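Local coordinates for protein thermospermine synthase (Medicago truncatula, PDB 6BQ6) that probably catalyses the transfer of an aminopropyl group from decarboxylated S-adenosylmethionine to spermidine, making thermospermine, the polyamine bound here, at residues F85-C90 against W258-A263; H93-H98 against G211-T216; S248-I251 against D256-G259. All coordinates share one frame; numbering follows the deposited sequence.

How the contacts relate
All three contacts belong to the domain that probably carries out aminopropyl transfer. Contacts 1 and 2 lay successive parts of helix 84-98 on neighbouring strands of the central sheet, with centres about 11 Å apart; a probable hydrogen bond from Val261 N to Thr216 O (3.0 Å) links their strands. Contact 3 lies in the same sheet, where strand 256-264 pairs with strand 243-251; its centre is about 8 Å from that of contact 1, and the two share Trp258, which meets thermospermine. Contacts 2 and 3 do not touch, their centres lying about 18 Å apart. Contact 2 is also the one furthest from the ligand: the side chain of Val215 is about 12 Å away.

Contact 1 (F85-C90 against W258-A263). With TER (N-(3-amino-propyl)-N-(5-aminopropyl)-1,4-diaminobutane), chain F.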
loop_
_atom_site.group_PDB
_atom_site.type_symbol
_atom_site.label_atom_id
_atom_site.label_comp_id
_atom_site.label_asym_id
_atom_site.label_seq_id
_atom_site.Cartn_x
_atom_site.Cartn_y
_atom_site.Cartn_z
ATOM N N PHE B 85 2.877 -13.923 -23.572
ATOM C CA PHE B 85 2.707 -14.990 -24.577
ATOM C C PHE B 85 1.339 -15.688 -24.429
ATOM O O PHE B 85 0.754 -16.128 -25.405
ATOM C CB PHE B 85 3.873 -15.987 -24.583
ATOM C CG PHE B 85 3.875 -16.969 -23.439
ATOM C CD1 PHE B 85 3.229 -18.149 -23.529
ATOM C CD2 PHE B 85 4.524 -16.673 -22.256
ATOM C CE1 PHE B 85 3.221 -19.069 -22.490
ATOM C CE2 PHE B 85 4.527 -17.582 -21.208
ATOM C CZ PHE B 85 3.863 -18.770 -21.315
ATOM N N ILE B 86 0.841 -15.817 -23.180
ATOM C CA ILE B 86 -0.436 -16.453 -22.967
ATOM C C ILE B 86 -1.560 -15.609 -23.613
ATOM O O ILE B 86 -2.384 -16.165 -24.342
ATOM C CB ILE B 86 -0.723 -16.670 -21.479
ATOM C CG1 ILE B 86 0.393 -17.489 -20.837
ATOM C CG2 ILE B 86 -2.075 -17.359 -21.258
ATOM C CD1 ILE B 86 0.210 -17.663 -19.358
ATOM N N TYR B 87 -1.598 -14.310 -23.305
ATOM C CA TYR B 87 -2.636 -13.456 -23.799
ATOM C C TYR B 87 -2.537 -13.415 -25.343
ATOM O O TYR B 87 -3.548 -13.499 -26.024
ATOM C CB TYR B 87 -2.484 -12.033 -23.202
ATOM C CG TYR B 87 -3.388 -11.036 -23.846
ATOM C CD1 TYR B 87 -4.680 -10.798 -23.359
ATOM C CD2 TYR B 87 -2.962 -10.295 -24.941
ATOM C CE1 TYR B 87 -5.513 -9.875 -23.991
ATOM C CE2 TYR B 87 -3.787 -9.404 -25.578
ATOM C CZ TYR B 87 -5.053 -9.186 -25.089
ATOM O OH TYR B 87 -5.874 -8.259 -25.718
ATOM N N HIS B 88 -1.335 -13.261 -25.869
ATOM C CA HIS B 88 -1.229 -13.068 -27.303
ATOM C C HIS B 88 -1.438 -14.352 -28.095
ATOM O O HIS B 88 -2.022 -14.310 -29.169
ATOM C CB HIS B 88 0.056 -12.346 -27.640
ATOM C CG HIS B 88 0.050 -10.937 -27.158
ATOM N ND1 HIS B 88 0.723 -10.527 -26.025
ATOM C CD2 HIS B 88 -0.675 -9.862 -27.576
ATOM C CE1 HIS B 88 0.471 -9.244 -25.812
ATOM N NE2 HIS B 88 -0.360 -8.816 -26.750
ATOM N N GLU B 89 -0.995 -15.494 -27.589
ATOM C CA GLU B 89 -1.319 -16.761 -28.247
ATOM C C GLU B 89 -2.809 -17.067 -28.205
ATOM O O GLU B 89 -3.379 -17.480 -29.209
ATOM C CB GLU B 89 -0.573 -17.926 -27.638
ATOM C CG GLU B 89 0.905 -17.993 -28.020
ATOM C CD GLU B 89 1.589 -19.252 -27.536
ATOM O OE1 GLU B 89 0.906 -20.241 -27.138
ATOM O OE2 GLU B 89 2.848 -19.283 -27.577
ATOM N N CYS B 90 -3.442 -16.825 -27.053
ATOM C CA CYS B 90 -4.905 -17.014 -26.936
ATOM C C CYS B 90 -5.706 -16.066 -27.814
ATOM O O CYS B 90 -6.712 -16.494 -28.394
ATOM C CB CYS B 90 -5.410 -16.900 -25.520
ATOM S SG CYS B 90 -4.899 -18.291 -24.476
ATOM N N TRP B 258 -8.630 -14.226 -17.922
ATOM C CA TRP B 258 -8.984 -13.311 -18.982
ATOM C C TRP B 258 -9.785 -14.013 -20.087
ATOM O O TRP B 258 -9.640 -15.228 -20.315
ATOM C CB TRP B 258 -7.693 -12.708 -19.584
ATOM C CG TRP B 258 -7.927 -11.340 -20.036
ATOM C CD1 TRP B 258 -8.160 -10.877 -21.329
ATOM C CD2 TRP B 258 -8.089 -10.219 -19.182
ATOM N NE1 TRP B 258 -8.413 -9.525 -21.284
ATOM C CE2 TRP B 258 -8.407 -9.101 -19.993
ATOM C CE3 TRP B 258 -8.032 -10.041 -17.794
ATOM C CZ2 TRP B 258 -8.593 -7.823 -19.433
ATOM C CZ3 TRP B 258 -8.296 -8.770 -17.263
ATOM C CH2 TRP B 258 -8.567 -7.718 -18.074
ATOM N N GLY B 259 -10.579 -13.239 -20.830
ATOM C CA GLY B 259 -11.423 -13.819 -21.838
ATOM C C GLY B 259 -11.223 -13.266 -23.236
ATOM O O GLY B 259 -10.720 -12.152 -23.417
ATOM N N TRP B 260 -11.689 -14.065 -24.169
ATOM C CA TRP B 260 -11.739 -13.709 -25.596
ATOM C C TRP B 260 -12.963 -14.323 -26.177
ATOM O O TRP B 260 -13.537 -15.291 -25.635
ATOM C CB TRP B 260 -10.513 -14.279 -26.356
ATOM C CG TRP B 260 -9.219 -13.865 -25.761
ATOM C CD1 TRP B 260 -8.443 -12.752 -26.090
ATOM C CD2 TRP B 260 -8.495 -14.527 -24.727
ATOM N NE1 TRP B 260 -7.331 -12.696 -25.323
ATOM C CE2 TRP B 260 -7.350 -13.742 -24.436
ATOM C CE3 TRP B 260 -8.710 -15.688 -23.969
ATOM C CZ2 TRP B 260 -6.447 -14.101 -23.460
ATOM C CZ3 TRP B 260 -7.797 -16.013 -23.017
ATOM C CH2 TRP B 260 -6.699 -15.216 -22.744
ATOM N N VAL B 261 -13.417 -13.768 -27.287
ATOM C CA VAL B 261 -14.551 -14.334 -27.983
ATOM C C VAL B 261 -14.260 -14.409 -29.476
ATOM O O VAL B 261 -13.934 -13.378 -30.089
ATOM C CB VAL B 261 -15.812 -13.498 -27.756
ATOM C CG1 VAL B 261 -17.030 -14.130 -28.434
ATOM C CG2 VAL B 261 -16.107 -13.274 -26.255
ATOM N N LEU B 262 -14.443 -15.615 -30.054
ATOM C CA LEU B 262 -14.504 -15.833 -31.503
ATOM C C LEU B 262 -15.905 -15.670 -32.037
ATOM O O LEU B 262 -16.860 -16.106 -31.403
ATOM C CB LEU B 262 -14.119 -17.247 -31.894
ATOM C CG LEU B 262 -12.804 -17.789 -31.443
ATOM C CD1 LEU B 262 -12.609 -19.193 -31.944
ATOM C CD2 LEU B 262 -11.702 -16.892 -31.976
ATOM N N ALA B 263 -16.028 -15.082 -33.211
ATOM C CA ALA B 263 -17.326 -14.933 -33.861
ATOM C C ALA B 263 -17.168 -15.110 -35.369
ATOM O O ALA B 263 -16.226 -14.626 -35.977
ATOM C CB ALA B 263 -17.943 -13.578 -33.527
HETATM N N1 TER F . -4.543 -0.863 -25.946
HETATM C C2 TER F . -3.971 -2.144 -26.305
HETATM C C3 TER F . -4.928 -3.267 -25.918
HETATM C C4 TER F . -5.061 -3.459 -24.430
HETATM N N5 TER F . -5.761 -4.687 -24.132
HETATM C C6 TER F . -5.173 -5.663 -23.243
HETATM C C7 TER F . -6.235 -6.361 -22.409
HETATM C C8 TER F . -5.588 -6.916 -21.153
HETATM N N9 TER F . -5.556 -5.959 -20.069
HETATM C C10 TER F . -4.941 -6.356 -18.829
HETATM C C11 TER F . -5.498 -5.677 -17.597
HETATM C C12 TER F . -4.991 -6.443 -16.375
HETATM C C13 TER F . -5.178 -5.687 -15.069
HETATM N N14 TER F . -6.448 -4.983 -15.040
#
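Trp260 is sandwiched: Cys90 CB presses on one face of its indole, while Trp258 CD1 lies 4.0 Å above the opposite face. The cysteine methylene sits 3.5 Å from the centroid of the six-membered ring and only 11° off the normal, a clear CH-pi contact; Cys90 SG meets the same ring obliquely. Cysteine suits the place because it is slim enough to let the helix come down on a broad indole. Tyr87 offers its edge to the face of Trp258 in an offset edge-to-face pair, with planes at 64° and CE1 3.9 Å from Trp258 CD1. Tyr87 CD1 also packs 3.7 Å from Trp260 CZ2, where the two rings meet obliquely. CG of Tyr87 stands anti to the backbone N (chi1 170°), which swings the ring off the helix toward the strand and the ligand. An alanine in place of Trp260 would be likely to open a gap beneath Cys90 and take away the surface that steadies the rings of Tyr87 and Trp258. Thermospermine C8 lies 3.3 Å above the Trp258 plane, and Trp258 NE1 is bonded to Gln217 OE1. Trp258, with Tyr87 beside it, thus gives the polyamine's methylenes an apolar wall backed by Trp260, while Tyr87 OH, hydrogen-bonded to Asp181 OD1, probably helps to orient this predicted proton acceptor.

Contact 2 (H93-H98 against G211-T216)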
loop_
_atom_site.group_PDB
_atom_site.type_symbol
_atom_site.label_atom_id
_atom_site.label_comp_id
_atom_site.label_asym_id
_atom_site.label_seq_id
_atom_site.Cartn_x
_atom_site.Cartn_y
_atom_site.Cartn_z
ATOM N N HIS B 93 -4.177 -17.277 -32.043
ATOM C CA HIS B 93 -4.131 -18.562 -32.726
ATOM C C HIS B 93 -5.429 -19.275 -32.978
ATOM O O HIS B 93 -5.618 -19.793 -34.090
ATOM C CB HIS B 93 -3.071 -19.451 -32.105
ATOM C CG HIS B 93 -1.721 -18.848 -32.177
ATOM N ND1 HIS B 93 -1.219 -18.344 -33.356
ATOM C CD2 HIS B 93 -0.775 -18.604 -31.246
ATOM C CE1 HIS B 93 -0.046 -17.801 -33.148
ATOM N NE2 HIS B 93 0.254 -17.943 -31.878
ATOM N N PRO B 94 -6.341 -19.294 -31.994
ATOM C CA PRO B 94 -7.607 -19.982 -32.241
ATOM C C PRO B 94 -8.331 -19.435 -33.482
ATOM O O PRO B 94 -8.811 -20.231 -34.319
ATOM C CB PRO B 94 -8.382 -19.717 -30.957
ATOM C CG PRO B 94 -7.326 -19.636 -29.906
ATOM C CD PRO B 94 -6.211 -18.871 -30.572
ATOM N N ALA B 95 -8.427 -18.110 -33.609
ATOM C CA ALA B 95 -9.062 -17.541 -34.801
ATOM C C ALA B 95 -8.422 -17.999 -36.078
ATOM O O ALA B 95 -9.087 -18.520 -36.984
ATOM C CB ALA B 95 -9.088 -16.031 -34.732
ATOM N N LEU B 96 -7.110 -17.863 -36.179
ATOM C CA LEU B 96 -6.457 -18.178 -37.473
ATOM C C LEU B 96 -6.513 -19.680 -37.763
ATOM O O LEU B 96 -6.688 -20.113 -38.908
ATOM C CB LEU B 96 -5.046 -17.685 -37.544
ATOM C CG LEU B 96 -4.903 -16.235 -38.046
ATOM C CD1 LEU B 96 -5.498 -15.210 -37.092
ATOM C CD2 LEU B 96 -3.454 -15.942 -38.353
ATOM N N LEU B 97 -6.404 -20.495 -36.714
ATOM C CA LEU B 97 -6.455 -21.918 -36.913
ATOM C C LEU B 97 -7.823 -22.445 -37.346
ATOM O O LEU B 97 -7.894 -23.463 -38.000
ATOM C CB LEU B 97 -5.977 -22.662 -35.642
ATOM C CG LEU B 97 -4.514 -22.452 -35.289
ATOM C CD1 LEU B 97 -4.221 -22.899 -33.872
ATOM C CD2 LEU B 97 -3.600 -23.192 -36.284
ATOM N N HIS B 98 -8.902 -21.791 -36.961
ATOM C CA HIS B 98 -10.207 -22.189 -37.354
ATOM C C HIS B 98 -10.501 -21.753 -38.773
ATOM O O HIS B 98 -11.447 -22.290 -39.369
ATOM C CB HIS B 98 -11.261 -21.648 -36.414
ATOM C CG HIS B 98 -11.409 -22.437 -35.130
ATOM N ND1 HIS B 98 -10.568 -22.287 -34.064
ATOM C CD2 HIS B 98 -12.292 -23.402 -34.775
ATOM C CE1 HIS B 98 -10.918 -23.120 -33.097
ATOM N NE2 HIS B 98 -11.982 -23.792 -33.490
ATOM N N GLY B 211 -16.020 -16.773 -44.939
ATOM C CA GLY B 211 -15.309 -17.588 -43.962
ATOM C C GLY B 211 -14.591 -16.766 -42.888
ATOM O O GLY B 211 -13.808 -17.324 -42.091
ATOM N N GLY B 212 -14.844 -15.453 -42.860
ATOM C CA GLY B 212 -14.070 -14.560 -42.014
ATOM C C GLY B 212 -14.348 -14.828 -40.573
ATOM O O GLY B 212 -15.465 -15.246 -40.240
ATOM N N ILE B 213 -13.347 -14.571 -39.730
ATOM C CA ILE B 213 -13.497 -14.810 -38.291
ATOM C C ILE B 213 -13.121 -13.523 -37.583
ATOM O O ILE B 213 -12.110 -12.922 -37.916
ATOM C CB ILE B 213 -12.639 -15.976 -37.794
ATOM C CG1 ILE B 213 -13.074 -17.293 -38.482
ATOM C CG2 ILE B 213 -12.783 -16.078 -36.259
ATOM C CD1 ILE B 213 -12.188 -18.484 -38.233
ATOM N N PHE B 214 -13.956 -13.081 -36.649
ATOM C CA PHE B 214 -13.643 -11.975 -35.765
ATOM C C PHE B 214 -13.202 -12.616 -34.417
ATOM O O PHE B 214 -13.834 -13.583 -33.943
ATOM C CB PHE B 214 -14.861 -11.084 -35.567
ATOM C CG PHE B 214 -14.638 -9.949 -34.597
ATOM C CD1 PHE B 214 -13.647 -8.973 -34.824
ATOM C CD2 PHE B 214 -15.414 -9.859 -33.396
ATOM C CE1 PHE B 214 -13.434 -7.929 -33.928
ATOM C CE2 PHE B 214 -15.168 -8.821 -32.506
ATOM C CZ PHE B 214 -14.205 -7.843 -32.762
ATOM N N VAL B 215 -12.204 -12.016 -33.794
ATOM C CA VAL B 215 -11.885 -12.344 -32.392
ATOM C C VAL B 215 -11.628 -11.022 -31.666
ATOM O O VAL B 215 -10.982 -10.110 -32.206
ATOM C CB VAL B 215 -10.696 -13.318 -32.238
ATOM C CG1 VAL B 215 -9.440 -12.789 -32.910
ATOM C CG2 VAL B 215 -10.432 -13.659 -30.769
ATOM N N THR B 216 -12.122 -10.923 -30.439
ATOM C CA THR B 216 -11.795 -9.801 -29.596
ATOM C C THR B 216 -11.340 -10.312 -28.236
ATOM O O THR B 216 -11.946 -11.240 -27.682
ATOM C CB THR B 216 -12.967 -8.774 -29.464
ATOM O OG1 THR B 216 -12.524 -7.667 -28.671
ATOM C CG2 THR B 216 -14.203 -9.395 -28.855
#
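Ala95 and Ile213 are at the centre of an apolar contact between the C-terminal part of helix 84-98 and strand 212-220. The methyl CB of Ala95 points at the strand and meets two branched side chains: Val215 CG1 at 3.7 Å and Ile213 CG2 at 4.0 Å. Val215 CG1 lies between the backbone N and the carbonyl carbon (chi1 57°), and it is this branch that touches the alanine. Ile213 CD1 adds a contact with His98 CB at 3.8 Å. A small residue suits the helix here, since its backbone can approach closely, while beta-branched residues suit the strand, each offering a methyl to the alanine.

Side chain against main chain makes the second kind of contact. The extended chain of Ile213 carries CD1 to the backbone of Ala95 and His98, 3.3 Å from Ala95 O and 3.7 Å from His98 C.

Among the two segments, the side-chain hydrogen bond lies within the helix. His98 ND1 donates to Pro94 O over 2.7 Å, with an N-H...O angle of 161°. His98 N reaches the same oxygen from the opposite face of the carbonyl. Two donors thus grip the oxygen, and the ND1 bond, lying close to the ring plane, fixes the turn of the imidazole; Phe295 meets that ring too. Pro94 has no N-H to give to the preceding turn, in keeping with the kink there.

The short segments 93-98 and 212-216 run nearly antiparallel (173°), their axes coming to 8.5 Å at closest. Such helix-on-sheet layering is characteristic of the Rossmann-like fold of AdoMet-dependent methyltransferases, to which the spermidine synthase family is related.

Contact 3 (S248-I251 against D256-G259); sequences SAHI and DIWG. With TER (N-(3-amino-propyl)-N-(5-aminopropyl)-1,4-diaminobutane), chain F.
Ala249 and Trp258 form a hydrogen-bonded antiparallel pair, joined by two backbone bonds: Trp258 N to Ala249 O at 2.9 Å, nearly straight at 171°, and Ala249 N to Trp258 O at 3.0 Å. A longer bond runs from Ile251 N to Asp256 O, 3.2 Å. His250 and Ile257 are a non-hydrogen-bonded pair, and their side chains meet on the same side of the sheet. Ile257 uses both branches: CG2 packs 3.5 Å from Ser248 CB, and the bent CG1 arm (chi2 -62°) brings CD1 back to 3.6 Å from His250 CB. Isoleucine suits this place because one side chain can bridge two residues on the same side of the facing strand, Ser248 and His250, and the small serine admits its methyl. On the other side, Ile251 CD1 lies 3.6 Å from Trp258 CB, packing at the root of the indole.

These strands make up a beta hairpin, 243-251 with 256-264, whose strand 243-251 is outermost in the central sheet of this chain. Their short segments run at 138°, a marked twist away from straight antiparallel pairing.

Further out, Asp256 braces its own backbone: OD1 accepts from Ile257 N at 2.8 Å, from above the carboxylate plane, and OD2 is bonded to Ser225. The short acidic side chain suits a place where its OD1 can accept from the N-H of the following residue, in a bent bond. Ile86 and Tyr87 of helix 84-98 pack on Ile251, and His250 and Ile257 meet Ile257 and His250, respectively, of a second subunit.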
loop_
_atom_site.group_PDB
_atom_site.type_symbol
_atom_site.label_atom_id
_atom_site.label_comp_id
_atom_site.label_asym_id
_atom_site.label_seq_id
_atom_site.Cartn_x
_atom_site.Cartn_y
_atom_site.Cartn_z
ATOM N N SER B 248 -11.432 -18.672 -22.296
ATOM C CA SER B 248 -10.690 -17.967 -21.263
ATOM C C SER B 248 -9.454 -18.704 -20.785
ATOM O O SER B 248 -9.311 -19.916 -21.004
ATOM C CB SER B 248 -11.628 -17.657 -20.086
ATOM O OG SER B 248 -12.069 -18.861 -19.446
ATOM N N ALA B 249 -8.576 -17.985 -20.119
ATOM C CA ALA B 249 -7.330 -18.565 -19.609
ATOM C C ALA B 249 -6.770 -17.669 -18.560
ATOM O O ALA B 249 -6.895 -16.473 -18.631
ATOM C CB ALA B 249 -6.333 -18.709 -20.760
ATOM N N HIS B 250 -6.103 -18.265 -17.584
ATOM C CA HIS B 250 -5.445 -17.475 -16.558
ATOM C C HIS B 250 -4.195 -16.780 -17.032
ATOM O O HIS B 250 -3.347 -17.407 -17.675
ATOM C CB HIS B 250 -5.048 -18.436 -15.430
ATOM C CG HIS B 250 -4.476 -17.764 -14.201
ATOM N ND1 HIS B 250 -3.224 -18.048 -13.724
ATOM C CD2 HIS B 250 -4.976 -16.812 -13.387
ATOM C CE1 HIS B 250 -2.958 -17.283 -12.683
ATOM N NE2 HIS B 250 -4.017 -16.526 -12.454
ATOM N N ILE B 251 -4.053 -15.516 -16.645
ATOM C CA ILE B 251 -2.841 -14.759 -16.903
ATOM C C ILE B 251 -2.312 -14.242 -15.536
ATOM O O ILE B 251 -2.903 -13.398 -14.923
ATOM C CB ILE B 251 -3.093 -13.651 -17.904
ATOM C CG1 ILE B 251 -3.502 -14.291 -19.263
ATOM C CG2 ILE B 251 -1.832 -12.822 -18.132
ATOM C CD1 ILE B 251 -4.225 -13.337 -20.119
ATOM N N ASP B 256 -6.223 -12.574 -12.779
ATOM C CA ASP B 256 -7.533 -13.041 -13.113
ATOM C C ASP B 256 -7.439 -13.940 -14.303
ATOM O O ASP B 256 -6.385 -14.036 -14.970
ATOM C CB ASP B 256 -8.467 -11.872 -13.450
ATOM C CG ASP B 256 -9.946 -12.165 -13.094
ATOM O OD1 ASP B 256 -10.307 -13.341 -12.809
ATOM O OD2 ASP B 256 -10.712 -11.201 -13.153
ATOM N N ILE B 257 -8.535 -14.633 -14.497
ATOM C CA ILE B 257 -8.810 -15.313 -15.741
ATOM C C ILE B 257 -9.147 -14.158 -16.718
ATOM O O ILE B 257 -9.874 -13.231 -16.362
ATOM C CB ILE B 257 -9.994 -16.270 -15.599
ATOM C CG1 ILE B 257 -9.727 -17.330 -14.538
ATOM C CG2 ILE B 257 -10.304 -16.937 -16.908
ATOM C CD1 ILE B 257 -8.552 -18.214 -14.845
ATOM N N TRP B 258 -8.630 -14.226 -17.922
ATOM C CA TRP B 258 -8.984 -13.311 -18.982
ATOM C C TRP B 258 -9.785 -14.013 -20.087
ATOM O O TRP B 258 -9.640 -15.228 -20.315
ATOM C CB TRP B 258 -7.693 -12.708 -19.584
ATOM C CG TRP B 258 -7.927 -11.340 -20.036
ATOM C CD1 TRP B 258 -8.160 -10.877 -21.329
ATOM C CD2 TRP B 258 -8.089 -10.219 -19.182
ATOM N NE1 TRP B 258 -8.413 -9.525 -21.284
ATOM C CE2 TRP B 258 -8.407 -9.101 -19.993
ATOM C CE3 TRP B 258 -8.032 -10.041 -17.794
ATOM C CZ2 TRP B 258 -8.593 -7.823 -19.433
ATOM C CZ3 TRP B 258 -8.296 -8.770 -17.263
ATOM C CH2 TRP B 258 -8.567 -7.718 -18.074
ATOM N N GLY B 259 -10.579 -13.239 -20.830
ATOM C CA GLY B 259 -11.423 -13.819 -21.838
ATOM C C GLY B 259 -11.223 -13.266 -23.236
ATOM O O GLY B 259 -10.720 -12.152 -23.417
HETATM N N1 TER F . -4.543 -0.863 -25.946
HETATM C C2 TER F . -3.971 -2.144 -26.305
HETATM C C3 TER F . -4.928 -3.267 -25.918
HETATM C C4 TER F . -5.061 -3.459 -24.430
HETATM N N5 TER F . -5.761 -4.687 -24.132
HETATM C C6 TER F . -5.173 -5.663 -23.243
HETATM C C7 TER F . -6.235 -6.361 -22.409
HETATM C C8 TER F . -5.588 -6.916 -21.153
HETATM N N9 TER F . -5.556 -5.959 -20.069
HETATM C C10 TER F . -4.941 -6.356 -18.829
HETATM C C11 TER F . -5.498 -5.677 -17.597
HETATM C C12 TER F . -4.991 -6.443 -16.375
HETATM C C13 TER F . -5.178 -5.687 -15.069
HETATM N N14 TER F . -6.448 -4.983 -15.040
#